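Local coordinates for glycine cleavage system H protein (Mycobacterium tuberculosis, PDB 3IFT) that probably carries the methylamine group of glycine from the P protein to the T protein of the glycine cleavage system on a covalently bound lipoyl cofactor, at residues S10-D15 / A135-L140; Y18-E23 / T129-E134; H22-R27 / G36-A41; E64-V69 / Y79-G84. All coordinates share one frame; numbering follows the deposited sequence.

In the fold
The four contacts run through one H protein chain. Contacts 1 and 2 both use helix 133-139 and bring the C-terminal part back to the start of the chain, with centres about 8 Å apart. Contact 2 lies inside the loop closed by contact 1. Contact 3 overlaps contact 2 at His22 and Glu23 and joins strands 23-29 and 32-37 of the larger antiparallel sheet. Contact 4 follows contact 3 along the chain; its residues 65-69 and Tyr79 lie in the three-stranded sheet, and its centre is about 19 Å from that of contact 1. Glu23 bonds to Tyr79, so the two sheets of the H-protein fold are linked directly.

Contact 1: S10-D15 / A135-L140; sequences SDIPSD and AYRGTL
The C-terminal helix 133-139 packs here against the N-terminal loop that precedes strand 17-18, through Arg137 and Leu140 on one side and Ser10 and Ile12 on the other. Arg137 grips the backbone carbonyl of Ser10 end-on with two nitrogens. NH2 lies 2.8 Å from Ser10 O, nearly in line with the carbonyl bond, and NH1 lies 2.9 Å from the same Ser10 O. The oxygen sits close to the guanidinium plane. Both bonds are bent, with angles of 144° at NH2 and 140° at NH1, as expected when two donors share one acceptor.

Ile12 takes a face of the same guanidinium. Its CD1 stands over the centre, 3.4 Å from Arg137 CZ, so the methyl takes a face and the carbonyl oxygen the edge. Bends at chi2 and chi3 of the arginine place CD and NE near Ile12 CD1.

The contact brings the N-terminal loop and the C-terminal helix of the H protein together, away from the predicted lipoyl site. Ile12 CD1 also reaches Tyr136 CD2 at 3.4 Å, and Leu140 CD1 at 3.8 Å. Leu140 CD1 in turn touches Ser10 OG at 3.6 Å. The Tyr136 hydroxyl is hydrogen-bonded to His22 and Thr38, and its ring stacks on Tyr18. Asp11 N is hydrogen-bonded to Asp39, at the start of helix 39-45.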
loop_
_atom_site.group_PDB
_atom_site.type_symbol
_atom_site.label_atom_id
_atom_site.label_comp_id
_atom_site.label_asym_id
_atom_site.label_seq_id
_atom_site.Cartn_x
_atom_site.Cartn_y
_atom_site.Cartn_z
ATOM N N SER A 10 -16.037 -1.997 5.199
ATOM C CA SER A 10 -14.567 -2.001 5.302
ATOM C C SER A 10 -14.117 -0.617 5.737
ATOM O O SER A 10 -14.744 0.367 5.398
ATOM C CB SER A 10 -13.899 -2.437 3.996
ATOM O OG SER A 10 -13.894 -1.412 3.022
ATOM N N ASP A 11 -13.061 -0.558 6.531
ATOM C CA ASP A 11 -12.535 0.717 7.007
ATOM C C ASP A 11 -11.744 1.326 5.871
ATOM O O ASP A 11 -10.993 0.642 5.180
ATOM C CB ASP A 11 -11.616 0.558 8.226
ATOM C CG ASP A 11 -12.285 -0.105 9.394
ATOM O OD1 ASP A 11 -13.515 0.072 9.591
ATOM O OD2 ASP A 11 -11.573 -0.824 10.135
ATOM N N ILE A 12 -11.969 2.610 5.655
ATOM C CA ILE A 12 -11.247 3.384 4.695
ATOM C C ILE A 12 -10.935 4.695 5.430
ATOM O O ILE A 12 -11.776 5.586 5.442
ATOM C CB ILE A 12 -12.083 3.627 3.416
ATOM C CG1 ILE A 12 -12.458 2.296 2.737
ATOM C CG2 ILE A 12 -11.302 4.460 2.413
ATOM C CD1 ILE A 12 -13.315 2.453 1.475
ATOM N N PRO A 13 -9.753 4.782 6.102
ATOM C CA PRO A 13 -9.359 6.034 6.741
ATOM C C PRO A 13 -9.455 7.205 5.806
ATOM O O PRO A 13 -8.992 7.125 4.646
ATOM C CB PRO A 13 -7.896 5.793 7.120
ATOM C CG PRO A 13 -7.869 4.364 7.501
ATOM C CD PRO A 13 -8.797 3.706 6.434
ATOM N N SER A 14 -10.051 8.280 6.299
ATOM C CA SER A 14 -10.203 9.487 5.517
ATOM C C SER A 14 -8.869 10.160 5.296
ATOM O O SER A 14 -8.790 11.053 4.477
ATOM C CB SER A 14 -11.179 10.476 6.184
ATOM O OG SER A 14 -10.616 10.974 7.380
ATOM N N ASP A 15 -7.814 9.768 6.026
ATOM C CA ASP A 15 -6.583 10.542 5.973
ATOM C C ASP A 15 -5.578 9.910 5.028
ATOM O O ASP A 15 -4.436 10.306 4.984
ATOM C CB ASP A 15 -5.983 10.775 7.355
ATOM C CG ASP A 15 -5.652 9.484 8.078
ATOM O OD1 ASP A 15 -6.163 8.412 7.694
ATOM O OD2 ASP A 15 -4.858 9.554 9.024
ATOM N N ALA A 135 -13.482 8.501 -2.984
ATOM C CA ALA A 135 -13.335 7.912 -4.300
ATOM C C ALA A 135 -12.975 6.423 -4.185
ATOM O O ALA A 135 -13.478 5.584 -4.935
ATOM C CB ALA A 135 -12.270 8.645 -5.106
ATOM N N TYR A 136 -12.111 6.078 -3.259
ATOM C CA TYR A 136 -11.829 4.673 -3.062
ATOM C C TYR A 136 -13.087 3.887 -2.689
ATOM O O TYR A 136 -13.411 2.906 -3.325
ATOM C CB TYR A 136 -10.734 4.459 -2.045
ATOM C CG TYR A 136 -10.436 3.007 -1.880
ATOM C CD1 TYR A 136 -9.958 2.236 -2.956
ATOM C CD2 TYR A 136 -10.622 2.393 -0.673
ATOM C CE1 TYR A 136 -9.703 0.935 -2.811
ATOM C CE2 TYR A 136 -10.375 1.063 -0.516
ATOM C CZ TYR A 136 -9.907 0.333 -1.566
ATOM O OH TYR A 136 -9.649 -1.016 -1.371
ATOM N N ARG A 137 -13.782 4.308 -1.651
ATOM C CA ARG A 137 -15.065 3.685 -1.293
ATOM C C ARG A 137 -15.961 3.511 -2.518
ATOM O O ARG A 137 -16.527 2.436 -2.749
ATOM C CB ARG A 137 -15.783 4.532 -0.256
ATOM C CG ARG A 137 -17.214 4.079 0.120
ATOM C CD ARG A 137 -17.217 2.881 1.078
ATOM N NE ARG A 137 -16.659 3.229 2.385
ATOM C CZ ARG A 137 -16.217 2.355 3.287
ATOM N NH1 ARG A 137 -16.256 1.040 3.055
ATOM N NH2 ARG A 137 -15.723 2.803 4.432
ATOM N N GLY A 138 -16.073 4.575 -3.295
ATOM C CA GLY A 138 -16.871 4.604 -4.503
ATOM C C GLY A 138 -16.581 3.469 -5.447
ATOM O O GLY A 138 -17.500 2.934 -6.061
ATOM N N THR A 139 -15.306 3.096 -5.555
ATOM C CA THR A 139 -14.891 1.977 -6.400
ATOM C C THR A 139 -15.343 0.635 -5.836
ATOM O O THR A 139 -15.456 -0.333 -6.588
ATOM C CB THR A 139 -13.330 1.944 -6.642
ATOM O OG1 THR A 139 -12.621 1.460 -5.479
ATOM C CG2 THR A 139 -12.804 3.328 -7.045
ATOM N N LEU A 140 -15.605 0.552 -4.529
ATOM C CA LEU A 140 -15.780 -0.761 -3.912
ATOM C C LEU A 140 -17.155 -1.406 -4.148
ATOM O O LEU A 140 -18.183 -0.740 -4.088
ATOM C CB LEU A 140 -15.463 -0.724 -2.406
ATOM C CG LEU A 140 -13.998 -0.456 -1.980
ATOM C CD1 LEU A 140 -13.849 -0.785 -0.504
ATOM C CD2 LEU A 140 -13.036 -1.284 -2.793
#

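Contact 2: Y18-E23 / T129-E134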
loop_
_atom_site.group_PDB
_atom_site.type_symbol
_atom_site.label_atom_id
_atom_site.label_comp_id
_atom_site.label_asym_id
_atom_site.label_seq_id
_atom_site.Cartn_x
_atom_site.Cartn_y
_atom_site.Cartn_z
ATOM N N TYR A 18 -5.550 6.342 -1.862
ATOM C CA TYR A 18 -5.765 4.992 -2.290
ATOM C C TYR A 18 -5.529 4.834 -3.735
ATOM O O TYR A 18 -5.582 5.795 -4.519
ATOM C CB TYR A 18 -7.182 4.559 -1.992
ATOM C CG TYR A 18 -7.477 4.642 -0.551
ATOM C CD1 TYR A 18 -7.265 3.561 0.266
ATOM C CD2 TYR A 18 -7.870 5.841 0.022
ATOM C CE1 TYR A 18 -7.493 3.642 1.626
ATOM C CE2 TYR A 18 -8.097 5.940 1.358
ATOM C CZ TYR A 18 -7.920 4.843 2.174
ATOM O OH TYR A 18 -8.169 4.916 3.540
ATOM N N THR A 19 -5.262 3.585 -4.099
ATOM C CA THR A 19 -5.337 3.212 -5.483
ATOM C C THR A 19 -6.553 2.333 -5.655
ATOM O O THR A 19 -7.029 1.689 -4.701
ATOM C CB THR A 19 -4.085 2.452 -5.913
ATOM O OG1 THR A 19 -4.075 1.181 -5.284
ATOM C CG2 THR A 19 -2.806 3.221 -5.553
ATOM N N ALA A 20 -7.021 2.271 -6.888
ATOM C CA ALA A 20 -8.098 1.372 -7.295
ATOM C C ALA A 20 -7.761 -0.084 -7.010
ATOM O O ALA A 20 -8.641 -0.918 -6.893
ATOM C CB ALA A 20 -8.386 1.544 -8.801
ATOM N N GLU A 21 -6.487 -0.384 -6.890
ATOM C CA GLU A 21 -6.056 -1.753 -6.703
ATOM C C GLU A 21 -5.895 -2.007 -5.211
ATOM O O GLU A 21 -5.256 -2.965 -4.841
ATOM C CB GLU A 21 -4.762 -2.043 -7.423
ATOM C CG GLU A 21 -4.881 -2.009 -8.940
ATOM C CD GLU A 21 -4.987 -0.608 -9.452
ATOM O OE1 GLU A 21 -4.189 0.203 -8.987
ATOM O OE2 GLU A 21 -5.881 -0.312 -10.278
ATOM N N HIS A 22 -6.444 -1.107 -4.382
ATOM C CA HIS A 22 -6.643 -1.352 -2.949
ATOM C C HIS A 22 -5.388 -1.217 -2.144
ATOM O O HIS A 22 -5.168 -1.925 -1.157
ATOM C CB HIS A 22 -7.290 -2.721 -2.695
ATOM C CG HIS A 22 -8.416 -3.011 -3.638
ATOM N ND1 HIS A 22 -9.616 -2.340 -3.582
ATOM C CD2 HIS A 22 -8.500 -3.848 -4.696
ATOM C CE1 HIS A 22 -10.399 -2.761 -4.558
ATOM N NE2 HIS A 22 -9.744 -3.667 -5.257
ATOM N N GLU A 23 -4.572 -0.267 -2.551
ATOM C CA GLU A 23 -3.468 0.139 -1.738
ATOM C C GLU A 23 -3.793 1.453 -1.134
ATOM O O GLU A 23 -4.581 2.216 -1.678
ATOM C CB GLU A 23 -2.197 0.190 -2.534
ATOM C CG GLU A 23 -1.747 -1.230 -2.823
ATOM C CD GLU A 23 -0.567 -1.335 -3.748
ATOM O OE1 GLU A 23 0.285 -0.423 -3.734
ATOM O OE2 GLU A 23 -0.501 -2.342 -4.484
ATOM N N THR A 129 -2.474 11.577 -8.675
ATOM C CA THR A 129 -2.908 10.388 -9.363
ATOM C C THR A 129 -3.720 9.473 -8.427
ATOM O O THR A 129 -4.291 8.499 -8.898
ATOM C CB THR A 129 -1.721 9.552 -9.890
ATOM O OG1 THR A 129 -0.838 9.243 -8.791
ATOM C CG2 THR A 129 -0.942 10.315 -11.016
ATOM N N LEU A 130 -3.755 9.752 -7.122
ATOM C CA LEU A 130 -4.330 8.783 -6.174
ATOM C C LEU A 130 -5.743 9.157 -5.789
ATOM O O LEU A 130 -6.154 10.295 -5.955
ATOM C CB LEU A 130 -3.473 8.629 -4.916
ATOM C CG LEU A 130 -1.996 8.340 -5.149
ATOM C CD1 LEU A 130 -1.272 8.289 -3.839
ATOM C CD2 LEU A 130 -1.773 7.060 -5.981
ATOM N N LEU A 131 -6.469 8.188 -5.275
ATOM C CA LEU A 131 -7.848 8.390 -4.870
ATOM C C LEU A 131 -7.906 8.821 -3.418
ATOM O O LEU A 131 -7.050 8.458 -2.588
ATOM C CB LEU A 131 -8.630 7.091 -5.026
ATOM C CG LEU A 131 -8.504 6.380 -6.363
ATOM C CD1 LEU A 131 -9.023 4.981 -6.196
ATOM C CD2 LEU A 131 -9.206 7.137 -7.550
ATOM N N ASP A 132 -8.918 9.604 -3.103
ATOM C CA ASP A 132 -9.185 9.915 -1.725
ATOM C C ASP A 132 -10.110 8.838 -1.173
ATOM O O ASP A 132 -10.530 7.908 -1.902
ATOM C CB ASP A 132 -9.665 11.370 -1.510
ATOM C CG ASP A 132 -11.020 11.678 -2.132
ATOM O OD1 ASP A 132 -11.715 10.765 -2.621
ATOM O OD2 ASP A 132 -11.385 12.877 -2.128
ATOM N N ALA A 133 -10.362 8.898 0.118
ATOM C CA ALA A 133 -11.115 7.834 0.781
ATOM C C ALA A 133 -12.467 7.640 0.097
ATOM O O ALA A 133 -12.942 6.529 -0.091
ATOM C CB ALA A 133 -11.307 8.158 2.248
ATOM N N GLU A 134 -13.079 8.759 -0.264
ATOM C CA GLU A 134 -14.428 8.762 -0.771
ATOM C C GLU A 134 -14.442 8.114 -2.153
ATOM O O GLU A 134 -15.297 7.274 -2.446
ATOM C CB GLU A 134 -14.911 10.214 -0.860
ATOM C CG GLU A 134 -16.393 10.397 -0.748
ATOM C CD GLU A 134 -16.828 11.815 -1.158
ATOM O OE1 GLU A 134 -16.244 12.796 -0.638
ATOM O OE2 GLU A 134 -17.730 11.927 -2.015
#
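Tyr18 and Leu131 form a single antiparallel bridge, a hydrogen-bonded pair with the CA atoms 4.8 Å apart. Tyr18 N donates to Leu131 O at 2.7 Å, and Leu131 N returns a bond to Tyr18 O, also at 2.7 Å. The second bond is the straighter, at 163° against 145°. Beyond the bridge the segments part. The first enters a type I turn from Thr19 to His22. The second starts helix 133-139, with Asp132 at the N-cap; its OD1 accepts from Ala135 N.

Leu131 CG is anti to the carbonyl carbon (chi1 -50°). Leu131 CD1 comes up to the Thr19-Ala20 peptide, 3.4 Å from Ala20 N, with Ala20 CB further off. The side chains of Leu130 and Thr19 run alongside each other, and Leu130 CD2 meets Thr19 CG2 at 4.0 Å.

This bridge ties the edge strand 17-18 of the larger antiparallel sheet to the chain that leads into the last helix. At the first turn of that helix, Tyr18 CE2 touches Ala133 CA at 3.6 Å. Just before the helix, Leu131 O lies near the plane of the Tyr18 ring at its edge. The Tyr18 hydroxyl is hydrogen-bonded to Pro13 O. Thr19 OG1 accepts from Glu23 N, just past the turn, at 3.1 Å and weakly from Glu21 N. Thr19 N also bonds to Glu23 O.

Contact 3: H22-R27 / G36-A41; sequences HEWIRR and GITDYA
The indole of Trp24 lies flat over the backbone of Gly36. Gly36 N stands over the centre of the ring system, and Gly36 CA makes a CH-pi contact with the five-membered ring, 3.6 Å from its centroid. Gly36 has no side chain of its own, and its N and CA lie directly against the indole face. Ile37 O and Thr38 N lie at the edge of the indole, near its plane. Trp24 NE1 is hydrogen-bonded to Pro104 O.

The ring of His22 meets that of Tyr40 obliquely, with centroids 4.7 Å apart and planes at 38°. Tyr40 CE2 sits over one face of the imidazole, toward its rim, and is 3.3 Å from His22 CE1. At the root of the side chain, His22 CB touches Ala41 CB at 3.5 Å.

The Trp24-Gly36 pair lies in the hairpin of strands 23-29 and 32-37; the His22-Tyr40 pair lies where it leads into helix 39-45. Trp24 and Gly36 are a hydrogen-bonded pair: Trp24 N donates to Gly36 O at 2.8 Å, and Gly36 N to Trp24 O at 3.2 Å. Glu23 and Ile37 form the adjoining non-hydrogen-bonded pair. Past it, Thr38 N bonds to His22 O at 2.9 Å. Thr38 is the N-cap of the helix, and its OG1 accepts from Ala41 N. The Tyr40 side chain is about 10 Å from that of Lys73, the predicted lipoyl attachment site, which carries no lipoyl group in this structure.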
loop_
_atom_site.group_PDB
_atom_site.type_symbol
_atom_site.label_atom_id
_atom_site.label_comp_id
_atom_site.label_asym_id
_atom_site.label_seq_id
_atom_site.Cartn_x
_atom_site.Cartn_y
_atom_site.Cartn_z
ATOM N N HIS A 22 -6.444 -1.107 -4.382
ATOM C CA HIS A 22 -6.643 -1.352 -2.949
ATOM C C HIS A 22 -5.388 -1.217 -2.144
ATOM O O HIS A 22 -5.168 -1.925 -1.157
ATOM C CB HIS A 22 -7.290 -2.721 -2.695
ATOM C CG HIS A 22 -8.416 -3.011 -3.638
ATOM N ND1 HIS A 22 -9.616 -2.340 -3.582
ATOM C CD2 HIS A 22 -8.500 -3.848 -4.696
ATOM C CE1 HIS A 22 -10.399 -2.761 -4.558
ATOM N NE2 HIS A 22 -9.744 -3.667 -5.257
ATOM N N GLU A 23 -4.572 -0.267 -2.551
ATOM C CA GLU A 23 -3.468 0.139 -1.738
ATOM C C GLU A 23 -3.793 1.453 -1.134
ATOM O O GLU A 23 -4.581 2.216 -1.678
ATOM C CB GLU A 23 -2.197 0.190 -2.534
ATOM C CG GLU A 23 -1.747 -1.230 -2.823
ATOM C CD GLU A 23 -0.567 -1.335 -3.748
ATOM O OE1 GLU A 23 0.285 -0.423 -3.734
ATOM O OE2 GLU A 23 -0.501 -2.342 -4.484
ATOM N N TRP A 24 -3.202 1.700 0.020
ATOM C CA TRP A 24 -3.347 2.994 0.638
ATOM C C TRP A 24 -1.985 3.616 0.693
ATOM O O TRP A 24 -0.969 2.932 0.643
ATOM C CB TRP A 24 -3.999 2.927 2.019
ATOM C CG TRP A 24 -3.332 2.030 2.987
ATOM C CD1 TRP A 24 -3.633 0.721 3.210
ATOM C CD2 TRP A 24 -2.229 2.341 3.852
ATOM N NE1 TRP A 24 -2.806 0.201 4.200
ATOM C CE2 TRP A 24 -1.936 1.166 4.607
ATOM C CE3 TRP A 24 -1.461 3.479 4.065
ATOM C CZ2 TRP A 24 -0.878 1.103 5.537
ATOM C CZ3 TRP A 24 -0.452 3.426 5.002
ATOM C CH2 TRP A 24 -0.156 2.237 5.717
ATOM N N ILE A 25 -1.999 4.929 0.799
ATOM C CA ILE A 25 -0.796 5.741 0.741
ATOM C C ILE A 25 -0.988 6.776 1.805
ATOM O O ILE A 25 -1.975 7.540 1.776
ATOM C CB ILE A 25 -0.631 6.417 -0.629
ATOM C CG1 ILE A 25 -0.541 5.352 -1.714
ATOM C CG2 ILE A 25 0.645 7.311 -0.640
ATOM C CD1 ILE A 25 -1.840 5.083 -2.447
ATOM N N ARG A 26 -0.091 6.733 2.782
ATOM C CA ARG A 26 -0.033 7.725 3.820
ATOM C C ARG A 26 1.190 8.605 3.648
ATOM O O ARG A 26 2.317 8.114 3.607
ATOM C CB ARG A 26 0.049 7.072 5.179
ATOM C CG ARG A 26 0.021 8.095 6.297
ATOM C CD ARG A 26 0.170 7.411 7.647
ATOM N NE ARG A 26 -1.030 6.669 7.936
ATOM C CZ ARG A 26 -1.108 5.371 8.193
ATOM N NH1 ARG A 26 -0.020 4.619 8.297
ATOM N NH2 ARG A 26 -2.312 4.832 8.408
ATOM N N ARG A 27 0.991 9.907 3.609
ATOM C CA ARG A 27 2.160 10.775 3.553
ATOM C C ARG A 27 2.811 10.763 4.917
ATOM O O ARG A 27 2.246 11.263 5.856
ATOM C CB ARG A 27 1.765 12.188 3.189
ATOM C CG ARG A 27 2.951 13.101 3.236
ATOM C CD ARG A 27 2.618 14.427 2.611
ATOM N NE ARG A 27 3.825 15.033 2.056
ATOM C CZ ARG A 27 3.835 15.862 1.026
ATOM N NH1 ARG A 27 2.688 16.205 0.433
ATOM N NH2 ARG A 27 4.990 16.363 0.601
ATOM N N GLY A 36 0.279 0.390 2.219
ATOM C CA GLY A 36 -0.223 -0.912 2.590
ATOM C C GLY A 36 -1.402 -1.235 1.721
ATOM O O GLY A 36 -1.696 -0.555 0.716
ATOM N N ILE A 37 -2.075 -2.308 2.090
ATOM C CA ILE A 37 -3.313 -2.660 1.429
ATOM C C ILE A 37 -4.457 -2.314 2.333
ATOM O O ILE A 37 -4.328 -2.251 3.559
ATOM C CB ILE A 37 -3.393 -4.140 1.000
ATOM C CG1 ILE A 37 -3.204 -5.094 2.195
ATOM C CG2 ILE A 37 -2.390 -4.425 -0.111
ATOM C CD1 ILE A 37 -3.588 -6.504 1.835
ATOM N N THR A 38 -5.593 -2.054 1.723
ATOM C CA THR A 38 -6.735 -1.588 2.483
ATOM C C THR A 38 -7.352 -2.714 3.322
ATOM O O THR A 38 -7.068 -3.873 3.136
ATOM C CB THR A 38 -7.744 -0.984 1.514
ATOM O OG1 THR A 38 -8.224 -2.010 0.656
ATOM C CG2 THR A 38 -7.019 0.113 0.672
ATOM N N ASP A 39 -8.199 -2.343 4.252
ATOM C CA ASP A 39 -9.049 -3.276 4.956
ATOM C C ASP A 39 -9.838 -4.178 4.042
ATOM O O ASP A 39 -9.900 -5.379 4.242
ATOM C CB ASP A 39 -9.980 -2.500 5.834
ATOM C CG ASP A 39 -10.775 -3.366 6.761
ATOM O OD1 ASP A 39 -10.335 -4.484 7.058
ATOM O OD2 ASP A 39 -11.845 -2.893 7.204
ATOM N N TYR A 40 -10.415 -3.595 3.001
ATOM C CA TYR A 40 -11.140 -4.351 2.011
ATOM C C TYR A 40 -10.240 -5.379 1.341
ATOM O O TYR A 40 -10.624 -6.508 1.209
ATOM C CB TYR A 40 -11.681 -3.395 0.961
ATOM C CG TYR A 40 -12.158 -4.065 -0.286
ATOM C CD1 TYR A 40 -13.493 -4.461 -0.402
ATOM C CD2 TYR A 40 -11.310 -4.295 -1.348
ATOM C CE1 TYR A 40 -13.960 -5.057 -1.531
ATOM C CE2 TYR A 40 -11.766 -4.921 -2.492
ATOM C CZ TYR A 40 -13.113 -5.266 -2.590
ATOM O OH TYR A 40 -13.634 -5.871 -3.719
ATOM N N ALA A 41 -9.021 -4.976 0.955
ATOM C CA ALA A 41 -8.093 -5.860 0.274
ATOM C C ALA A 41 -7.685 -7.032 1.166
ATOM O O ALA A 41 -7.695 -8.180 0.734
ATOM C CB ALA A 41 -6.861 -5.109 -0.188
#

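Contact 4: E64-V69 / Y79-G84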
loop_
_atom_site.group_PDB
_atom_site.type_symbol
_atom_site.label_atom_id
_atom_site.label_comp_id
_atom_site.label_asym_id
_atom_site.label_seq_id
_atom_site.Cartn_x
_atom_site.Cartn_y
_atom_site.Cartn_z
ATOM N N GLU A 64 3.983 0.182 -11.119
ATOM C CA GLU A 64 4.870 -0.950 -11.304
ATOM C C GLU A 64 4.589 -2.019 -10.256
ATOM O O GLU A 64 4.491 -1.696 -9.088
ATOM C CB GLU A 64 6.308 -0.473 -11.120
ATOM C CG GLU A 64 7.379 -1.520 -11.365
ATOM C CD GLU A 64 8.755 -0.967 -11.075
ATOM O OE1 GLU A 64 8.935 0.255 -11.207
ATOM O OE2 GLU A 64 9.650 -1.745 -10.701
ATOM N N THR A 65 4.523 -3.290 -10.680
ATOM C CA THR A 65 4.410 -4.398 -9.737
ATOM C C THR A 65 5.730 -4.485 -8.999
ATOM O O THR A 65 6.774 -4.649 -9.624
ATOM C CB THR A 65 4.145 -5.736 -10.458
ATOM O OG1 THR A 65 2.989 -5.597 -11.265
ATOM C CG2 THR A 65 3.949 -6.886 -9.462
ATOM N N PHE A 66 5.714 -4.334 -7.689
ATOM C CA PHE A 66 6.937 -4.527 -6.900
ATOM C C PHE A 66 6.781 -5.542 -5.797
ATOM O O PHE A 66 7.624 -5.677 -4.941
ATOM C CB PHE A 66 7.514 -3.215 -6.354
ATOM C CG PHE A 66 6.608 -2.421 -5.447
ATOM C CD1 PHE A 66 5.376 -2.867 -5.012
ATOM C CD2 PHE A 66 7.055 -1.200 -4.985
ATOM C CE1 PHE A 66 4.592 -2.078 -4.177
ATOM C CE2 PHE A 66 6.291 -0.429 -4.142
ATOM C CZ PHE A 66 5.048 -0.874 -3.741
ATOM N N GLY A 67 5.698 -6.291 -5.822
ATOM C CA GLY A 67 5.514 -7.267 -4.787
ATOM C C GLY A 67 4.217 -8.003 -4.942
ATOM O O GLY A 67 3.506 -7.863 -5.922
ATOM N N GLU A 68 3.905 -8.778 -3.928
ATOM C CA GLU A 68 2.693 -9.514 -3.933
ATOM C C GLU A 68 2.384 -9.800 -2.504
ATOM O O GLU A 68 3.265 -9.859 -1.644
ATOM C CB GLU A 68 2.829 -10.815 -4.748
ATOM C CG GLU A 68 3.830 -11.803 -4.190
ATOM C CD GLU A 68 3.631 -13.218 -4.713
ATOM O OE1 GLU A 68 3.342 -13.380 -5.933
ATOM O OE2 GLU A 68 3.771 -14.169 -3.890
ATOM N N VAL A 69 1.103 -9.943 -2.255
ATOM C CA VAL A 69 0.611 -10.337 -0.975
ATOM C C VAL A 69 -0.196 -11.608 -1.253
ATOM O O VAL A 69 -0.914 -11.703 -2.248
ATOM C CB VAL A 69 -0.248 -9.248 -0.347
ATOM C CG1 VAL A 69 -1.450 -8.941 -1.266
ATOM C CG2 VAL A 69 -0.668 -9.693 1.010
ATOM N N TYR A 79 1.444 -2.936 -6.257
ATOM C CA TYR A 79 1.939 -1.943 -7.203
ATOM C C TYR A 79 2.503 -0.742 -6.459
ATOM O O TYR A 79 2.013 -0.377 -5.409
ATOM C CB TYR A 79 0.812 -1.487 -8.090
ATOM C CG TYR A 79 0.151 -2.610 -8.809
ATOM C CD1 TYR A 79 0.720 -3.156 -9.948
ATOM C CD2 TYR A 79 -1.003 -3.183 -8.321
ATOM C CE1 TYR A 79 0.135 -4.197 -10.608
ATOM C CE2 TYR A 79 -1.597 -4.237 -8.988
ATOM C CZ TYR A 79 -1.014 -4.726 -10.131
ATOM O OH TYR A 79 -1.591 -5.759 -10.803
ATOM N N ALA A 80 3.546 -0.141 -7.010
ATOM C CA ALA A 80 4.041 1.133 -6.522
ATOM C C ALA A 80 2.934 2.157 -6.815
ATOM O O ALA A 80 2.549 2.346 -7.975
ATOM C CB ALA A 80 5.365 1.486 -7.199
ATOM N N PRO A 81 2.328 2.754 -5.759
ATOM C CA PRO A 81 1.299 3.730 -6.087
ATOM C C PRO A 81 1.910 5.016 -6.648
ATOM O O PRO A 81 1.261 5.727 -7.375
ATOM C CB PRO A 81 0.621 4.006 -4.718
ATOM C CG PRO A 81 1.195 3.013 -3.800
ATOM C CD PRO A 81 2.543 2.709 -4.306
ATOM N N ILE A 82 3.169 5.263 -6.314
ATOM C CA ILE A 82 3.917 6.405 -6.821
ATOM C C ILE A 82 5.320 5.983 -7.189
ATOM O O ILE A 82 5.758 4.903 -6.840
ATOM C CB ILE A 82 3.992 7.551 -5.784
ATOM C CG1 ILE A 82 4.720 7.121 -4.515
ATOM C CG2 ILE A 82 2.597 8.084 -5.493
ATOM C CD1 ILE A 82 5.463 8.286 -3.758
ATOM N N SER A 83 5.987 6.832 -7.952
ATOM C CA SER A 83 7.359 6.622 -8.310
ATOM C C SER A 83 8.205 7.105 -7.172
ATOM O O SER A 83 7.921 8.120 -6.541
ATOM C CB SER A 83 7.727 7.398 -9.593
ATOM O OG SER A 83 7.007 6.865 -10.680
ATOM N N GLY A 84 9.250 6.367 -6.894
ATOM C CA GLY A 84 10.185 6.800 -5.869
ATOM C C GLY A 84 11.133 5.661 -5.617
ATOM O O GLY A 84 11.403 4.882 -6.503
#
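Phe66 lays one face of its ring against the backbone of Ala80. Ala80 N stands over the ring centre, and Ala80 CA is 3.6 Å from Phe66 CZ. The methyl is on the same face: Ala80 CB makes a CH-pi contact, 4.1 Å from the ring centroid and 27° off the normal. At another part of the ring, Phe66 CE1 comes within 3.3 Å of Tyr79 O. Phe66 CG lies between the backbone N and the carbonyl carbon (chi1 60°), which places CG on the side of Ala80.

Beside this, the side chains of Thr65 and Tyr79 extend next to one another from the same face of the sheet. Thr65 OG1 is 3.2 Å from Tyr79 CE1. The two residues are an antiparallel non-hydrogen-bonded pair, with their CA atoms 4.3 Å apart.

The backbone keeps these groups in place. Ala80 N donates to Glu64 O at 2.8 Å in a fairly straight bond of 164°, and Tyr79 CA makes a CA-H...O contact with the same Glu64 O at 3.2 Å. Further along, Phe66 and Gly67 both face Leu78, a classic beta bulge in strand 65-71. The Glu64 carboxylate is hydrogen-bonded to Thr61 N.

The contact lies within the lipoyl-binding region of the H protein, away from the predicted lipoyl-lysine. Strand 65-71 is the middle strand of the three-stranded antiparallel sheet, between 48-52 and 75-79. Phe66 also touches Leu111 and Ile113 of strand 111-114 in the larger sheet. Tyr79 N bonds to Glu23 of strand 23-29, and the chain beyond Pro81 leads into strand 84-89.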